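Local coordinates for protein Niban 2 (Homo sapiens, PDB 7CTP), which may suppress apoptosis and may promote melanoma cell invasion in vitro, has transcription coactivator and cadherin-binding activity, and carries a PH domain, at residues L24-Q29 and Q217-Y222; N41-E46 and A302-D307. All coordinates share one frame; numbering follows the deposited sequence.

The chain is the amino-terminal part of a longer protein and holds a PH domain and a largely helical body. Contacts 1 and 2 both draw on helix 10-48, the long helix near the amino terminus. Residues 24-29, in its middle, reach the end of helix 204-218 through a salt bridge at the surface, whereas residues 41-46, near its far end, pack on helix 260-337 through buried apolar side chains. The centres of the two contacts lie 27 Å apart and their nearest atoms about 14 Å, so they do not touch; the shared helix spans the gap. Helix 260-337 also runs past contact 1, where Leu24 and Leu28 lean on it. Contact 2 has a bound glycerol beside Arg305.

Contact 1 of 2, residues L24-Q29 and Q217-Y222; sequences LTEFLQ and QSKELY
Glu26 and Lys219 form a salt bridge that ties the middle of helix 10-48 to the Schellman motif closing helix 204-218. Lys219 NZ sits 2.8 Å from Glu26 OE2, on the syn lone pair of that oxygen, and gives a second, weak bond to Glu26 OE1 at 3.2 Å, so the ammonium faces both oxygens but sits closer to OE2. The two side chains arrive from opposite directions. That of Glu26 is extended beyond CG, with CG anti to the backbone N (chi1 -166°), and carries its carboxylate out from the helix; that of Lys219 bends at chi2 before running straight to NZ. A glutamine in place of Glu26 would probably leave the Lys219 ammonium without its countercharge and freer to swing. In the Schellman turn, Leu221 N reaches back to Arg216 O, and Glu220, the C-prime residue with positive phi, bonds through its N to Gln217 O at 2.9 Å. One residue on from Glu26, Phe27 packs on Ala211 and Ile212 of helix 204-218 and meets the ring of Phe208, while Glu26 also rests on Tyr215. Ser218 OG, hydrogen-bonded to Tyr215 O, lies 3.6 Å from Glu26 OE1.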
loop_
_atom_site.group_PDB
_atom_site.type_symbol
_atom_site.label_atom_id
_atom_site.label_comp_id
_atom_site.label_asym_id
_atom_site.label_seq_id
_atom_site.Cartn_x
_atom_site.Cartn_y
_atom_site.Cartn_z
ATOM N N LEU A 24 0.209 -9.438 19.960
ATOM C CA LEU A 24 1.381 -9.745 19.150
ATOM C C LEU A 24 1.690 -11.234 19.172
ATOM O O LEU A 24 2.059 -11.806 18.139
ATOM C CB LEU A 24 2.580 -8.935 19.630
ATOM C CG LEU A 24 2.407 -7.437 19.384
ATOM C CD1 LEU A 24 3.458 -6.678 20.198
ATOM C CD2 LEU A 24 2.525 -7.098 17.897
ATOM N N THR A 25 1.544 -11.879 20.338
ATOM C CA THR A 25 1.767 -13.324 20.429
ATOM C C THR A 25 0.846 -14.082 19.484
ATOM O O THR A 25 1.289 -14.965 18.738
ATOM C CB THR A 25 1.569 -13.806 21.869
ATOM O OG1 THR A 25 2.608 -13.273 22.699
ATOM C CG2 THR A 25 1.585 -15.341 21.946
ATOM N N GLU A 26 -0.446 -13.745 19.497
ATOM C CA GLU A 26 -1.387 -14.433 18.619
ATOM C C GLU A 26 -1.067 -14.168 17.155
ATOM O O GLU A 26 -1.063 -15.098 16.336
ATOM C CB GLU A 26 -2.828 -14.034 18.943
ATOM C CG GLU A 26 -3.848 -14.980 18.292
ATOM C CD GLU A 26 -5.292 -14.545 18.479
ATOM O OE1 GLU A 26 -6.155 -15.038 17.711
ATOM O OE2 GLU A 26 -5.559 -13.716 19.379
ATOM N N PHE A 27 -0.779 -12.906 16.802
ATOM C CA PHE A 27 -0.389 -12.613 15.427
ATOM C C PHE A 27 0.847 -13.407 15.014
ATOM O O PHE A 27 0.921 -13.932 13.897
ATOM C CB PHE A 27 -0.096 -11.125 15.218
ATOM C CG PHE A 27 0.564 -10.870 13.880
ATOM C CD1 PHE A 27 -0.203 -10.854 12.728
ATOM C CD2 PHE A 27 1.949 -10.781 13.764
ATOM C CE1 PHE A 27 0.391 -10.678 11.488
ATOM C CE2 PHE A 27 2.552 -10.613 12.526
ATOM C CZ PHE A 27 1.772 -10.567 11.386
ATOM N N LEU A 28 1.864 -13.435 15.873
ATOM C CA LEU A 28 3.122 -14.053 15.465
ATOM C C LEU A 28 2.978 -15.561 15.278
ATOM O O LEU A 28 3.738 -16.159 14.508
ATOM C CB LEU A 28 4.209 -13.716 16.488
ATOM C CG LEU A 28 4.564 -12.220 16.415
ATOM C CD1 LEU A 28 5.392 -11.786 17.647
ATOM C CD2 LEU A 28 5.272 -11.884 15.112
ATOM N N GLN A 29 2.015 -16.188 15.961
ATOM C CA GLN A 29 1.710 -17.594 15.685
ATOM C C GLN A 29 1.165 -17.766 14.273
ATOM O O GLN A 29 1.577 -18.679 13.548
ATOM C CB GLN A 29 0.721 -18.145 16.714
ATOM C CG GLN A 29 1.251 -18.167 18.140
ATOM C CD GLN A 29 0.202 -18.604 19.153
ATOM O OE1 GLN A 29 -0.923 -18.091 19.174
ATOM N NE2 GLN A 29 0.566 -19.557 20.000
ATOM N N GLN A 217 -9.336 -12.389 10.190
ATOM C CA GLN A 217 -10.425 -13.343 9.984
ATOM C C GLN A 217 -10.771 -14.080 11.273
ATOM O O GLN A 217 -11.937 -14.401 11.515
ATOM C CB GLN A 217 -10.048 -14.337 8.884
ATOM C CG GLN A 217 -10.245 -13.797 7.485
ATOM C CD GLN A 217 -9.771 -14.747 6.405
ATOM O OE1 GLN A 217 -9.491 -14.324 5.287
ATOM N NE2 GLN A 217 -9.659 -16.032 6.736
ATOM N N SER A 218 -9.773 -14.361 12.113
ATOM C CA SER A 218 -10.027 -15.049 13.375
ATOM C C SER A 218 -10.780 -14.167 14.360
ATOM O O SER A 218 -11.364 -14.681 15.322
ATOM C CB SER A 218 -8.709 -15.534 13.977
ATOM O OG SER A 218 -8.104 -14.518 14.762
ATOM N N LYS A 219 -10.790 -12.854 14.129
ATOM C CA LYS A 219 -11.592 -11.902 14.887
ATOM C C LYS A 219 -12.870 -11.531 14.150
ATOM O O LYS A 219 -13.495 -10.507 14.463
ATOM C CB LYS A 219 -10.764 -10.650 15.185
ATOM C CG LYS A 219 -9.400 -10.967 15.783
ATOM C CD LYS A 219 -9.532 -11.689 17.116
ATOM C CE LYS A 219 -8.152 -11.996 17.701
ATOM N NZ LYS A 219 -8.213 -12.937 18.857
ATOM N N GLU A 220 -13.249 -12.342 13.162
ATOM C CA GLU A 220 -14.460 -12.158 12.370
ATOM C C GLU A 220 -14.430 -10.860 11.564
ATOM O O GLU A 220 -15.469 -10.249 11.308
ATOM C CB GLU A 220 -15.708 -12.262 13.261
ATOM C CG GLU A 220 -15.900 -13.705 13.775
ATOM C CD GLU A 220 -17.025 -13.883 14.789
ATOM O OE1 GLU A 220 -16.727 -13.986 16.002
ATOM O OE2 GLU A 220 -18.204 -13.953 14.376
ATOM N N LEU A 221 -13.238 -10.448 11.120
ATOM C CA LEU A 221 -13.064 -9.261 10.284
ATOM C C LEU A 221 -12.639 -9.705 8.888
ATOM O O LEU A 221 -11.511 -10.176 8.693
ATOM C CB LEU A 221 -12.037 -8.306 10.889
ATOM C CG LEU A 221 -12.322 -7.792 12.296
ATOM C CD1 LEU A 221 -11.186 -6.901 12.756
ATOM C CD2 LEU A 221 -13.642 -7.045 12.332
ATOM N N TYR A 222 -13.527 -9.528 7.914
ATOM C CA TYR A 222 -13.311 -10.019 6.562
ATOM C C TYR A 222 -13.293 -8.851 5.591
ATOM O O TYR A 222 -14.046 -7.887 5.754
ATOM C CB TYR A 222 -14.414 -11.011 6.158
ATOM C CG TYR A 222 -14.302 -12.395 6.759
ATOM C CD1 TYR A 222 -13.612 -13.405 6.101
ATOM C CD2 TYR A 222 -14.904 -12.699 7.977
ATOM C CE1 TYR A 222 -13.515 -14.677 6.644
ATOM C CE2 TYR A 222 -14.813 -13.961 8.526
ATOM C CZ TYR A 222 -14.117 -14.948 7.859
ATOM O OH TYR A 222 -14.024 -16.212 8.406
#

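Contact 2 of 2, residues N41-E46 and A302-D307; sequences NSMRHE and AVIRTD
Met43 and Ile304 make the apolar heart of this contact, each pointing its CB at the other helix. Against Ile304 it is chiefly the sulfur that touches: Met43 SD lies 3.8 Å from Ile304 CG2 and 4.0 Å from Ile304 CD1, lodged against both ends of the branched side chain. Ile304 CG2 also reaches back to Met43 CB at 4.0 Å, so the methyl covers the thioether chain near its root as well as at the sulfur. Ile304 can offer CG2 here because that methyl stands anti to its own backbone N, with CG1 turned beside that N (chi1 -72°). Leu39 and Phe40 of helix 10-48 and Phe529 of a loop also touch Ile304, and Gln301 touches Met43.

The pairing is helix on helix, between the later part of helix 10-48 and the middle of the long helix 260-337, in the largely helical body of Niban 2. The backbones come nearest at Met43 and Ile304, whose CA atoms are 7.7 Å apart.

A second kind of contact sets a methyl over a flat charged group. Met43 bends at chi3 (69°), which carries CE to one face of the Arg305 guanidinium, displaced toward the rim; the closest atom is Arg305 NH1, 3.6 Å from Met43 CE. The two chains run roughly perpendicular. Arg305 NH1 also hydrogen-bonds a bound glycerol, likely a crystallisation additive.

Of the polar groups, Glu46 OE2 forms a salt bridge with Lys202 NZ. Within helix 260-337, Ala302 O takes both Thr306 N, at 3.0 Å, and Thr306 OG1, at 2.9 Å, from opposite faces of its carbonyl plane, with the hydroxyl tilted 27° from that plane.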
loop_
_atom_site.group_PDB
_atom_site.type_symbol
_atom_site.label_atom_id
_atom_site.label_comp_id
_atom_site.label_asym_id
_atom_site.label_seq_id
_atom_site.Cartn_x
_atom_site.Cartn_y
_atom_site.Cartn_z
ATOM N N ASN A 41 5.386 -21.871 -1.572
ATOM C CA ASN A 41 4.739 -21.387 -2.795
ATOM C C ASN A 41 5.733 -20.672 -3.702
ATOM O O ASN A 41 5.692 -20.822 -4.932
ATOM C CB ASN A 41 3.571 -20.459 -2.457
ATOM C CG ASN A 41 2.404 -21.194 -1.821
ATOM O OD1 ASN A 41 2.199 -22.386 -2.056
ATOM N ND2 ASN A 41 1.625 -20.475 -1.020
ATOM N N SER A 42 6.633 -19.886 -3.113
ATOM C CA SER A 42 7.615 -19.161 -3.907
ATOM C C SER A 42 8.598 -20.134 -4.535
ATOM O O SER A 42 8.917 -20.034 -5.727
ATOM C CB SER A 42 8.345 -18.129 -3.045
ATOM O OG SER A 42 9.384 -17.481 -3.773
ATOM N N MET A 43 9.067 -21.107 -3.752
ATOM C CA MET A 43 10.009 -22.078 -4.298
ATOM C C MET A 43 9.358 -22.944 -5.363
ATOM O O MET A 43 10.009 -23.311 -6.348
ATOM C CB MET A 43 10.588 -22.941 -3.187
ATOM C CG MET A 43 11.540 -22.176 -2.317
ATOM S SD MET A 43 12.314 -23.265 -1.125
ATOM C CE MET A 43 13.363 -24.260 -2.207
ATOM N N ARG A 44 8.077 -23.275 -5.196
ATOM C CA ARG A 44 7.417 -24.072 -6.222
ATOM C C ARG A 44 7.358 -23.309 -7.539
ATOM O O ARG A 44 7.606 -23.882 -8.609
ATOM C CB ARG A 44 6.023 -24.494 -5.772
ATOM C CG ARG A 44 5.381 -25.514 -6.707
ATOM C CD ARG A 44 4.009 -25.915 -6.218
ATOM N NE ARG A 44 3.334 -26.807 -7.153
ATOM C CZ ARG A 44 2.071 -27.197 -7.021
ATOM N NH1 ARG A 44 1.352 -26.768 -5.993
ATOM N NH2 ARG A 44 1.526 -28.016 -7.912
ATOM N N HIS A 45 7.069 -22.003 -7.474
ATOM C CA HIS A 45 7.028 -21.185 -8.683
ATOM C C HIS A 45 8.387 -21.155 -9.372
ATOM O O HIS A 45 8.480 -21.320 -10.593
ATOM C CB HIS A 45 6.566 -19.765 -8.348
ATOM C CG HIS A 45 5.081 -19.627 -8.217
ATOM N ND1 HIS A 45 4.200 -20.154 -9.136
ATOM C CD2 HIS A 45 4.324 -19.023 -7.270
ATOM C CE1 HIS A 45 2.962 -19.882 -8.762
ATOM N NE2 HIS A 45 3.009 -19.196 -7.634
ATOM N N GLU A 46 9.457 -20.951 -8.599
ATOM C CA GLU A 46 10.792 -20.864 -9.186
ATOM C C GLU A 46 11.211 -22.198 -9.787
ATOM O O GLU A 46 11.655 -22.262 -10.941
ATOM C CB GLU A 46 11.801 -20.403 -8.134
ATOM C CG GLU A 46 11.577 -18.972 -7.660
ATOM C CD GLU A 46 12.437 -18.600 -6.465
ATOM O OE1 GLU A 46 12.587 -19.435 -5.551
ATOM O OE2 GLU A 46 12.955 -17.464 -6.437
ATOM N N ALA A 302 15.802 -26.752 2.097
ATOM C CA ALA A 302 16.327 -28.067 1.748
ATOM C C ALA A 302 15.220 -29.114 1.747
ATOM O O ALA A 302 15.166 -29.970 0.852
ATOM C CB ALA A 302 17.442 -28.463 2.710
ATOM N N VAL A 303 14.319 -29.054 2.734
ATOM C CA VAL A 303 13.221 -30.016 2.790
ATOM C C VAL A 303 12.265 -29.802 1.619
ATOM O O VAL A 303 11.824 -30.763 0.974
ATOM C CB VAL A 303 12.492 -29.930 4.142
ATOM C CG1 VAL A 303 11.247 -30.802 4.118
ATOM C CG2 VAL A 303 13.437 -30.339 5.290
ATOM N N ILE A 304 11.929 -28.538 1.329
ATOM C CA ILE A 304 11.028 -28.232 0.213
ATOM C C ILE A 304 11.610 -28.723 -1.108
ATOM O O ILE A 304 10.904 -29.312 -1.939
ATOM C CB ILE A 304 10.734 -26.722 0.156
ATOM C CG1 ILE A 304 9.825 -26.309 1.314
ATOM C CG2 ILE A 304 10.127 -26.341 -1.203
ATOM C CD1 ILE A 304 9.867 -24.806 1.623
ATOM N N ARG A 305 12.902 -28.464 -1.333
ATOM C CA ARG A 305 13.526 -28.842 -2.596
ATOM C C ARG A 305 13.571 -30.357 -2.745
ATOM O O ARG A 305 13.294 -30.889 -3.825
ATOM C CB ARG A 305 14.936 -28.247 -2.682
ATOM C CG ARG A 305 15.423 -27.984 -4.097
ATOM C CD ARG A 305 16.858 -27.445 -4.081
ATOM N NE ARG A 305 16.993 -26.174 -3.365
ATOM C CZ ARG A 305 16.658 -24.987 -3.865
ATOM N NH1 ARG A 305 16.843 -23.888 -3.148
ATOM N NH2 ARG A 305 16.139 -24.895 -5.086
ATOM N N THR A 306 13.902 -31.060 -1.661
ATOM C CA THR A 306 13.998 -32.517 -1.702
ATOM C C THR A 306 12.624 -33.168 -1.840
ATOM O O THR A 306 12.442 -34.108 -2.628
ATOM C CB THR A 306 14.693 -33.023 -0.440
ATOM O OG1 THR A 306 16.004 -32.451 -0.362
ATOM C CG2 THR A 306 14.804 -34.540 -0.457
ATOM N N ASP A 307 11.646 -32.690 -1.072
ATOM C CA ASP A 307 10.363 -33.362 -0.930
ATOM C C ASP A 307 9.251 -32.714 -1.740
ATOM O O ASP A 307 8.086 -33.070 -1.549
ATOM C CB ASP A 307 9.955 -33.417 0.543
ATOM C CG ASP A 307 10.818 -34.368 1.352
ATOM O OD1 ASP A 307 11.422 -35.281 0.746
ATOM O OD2 ASP A 307 10.893 -34.196 2.588
#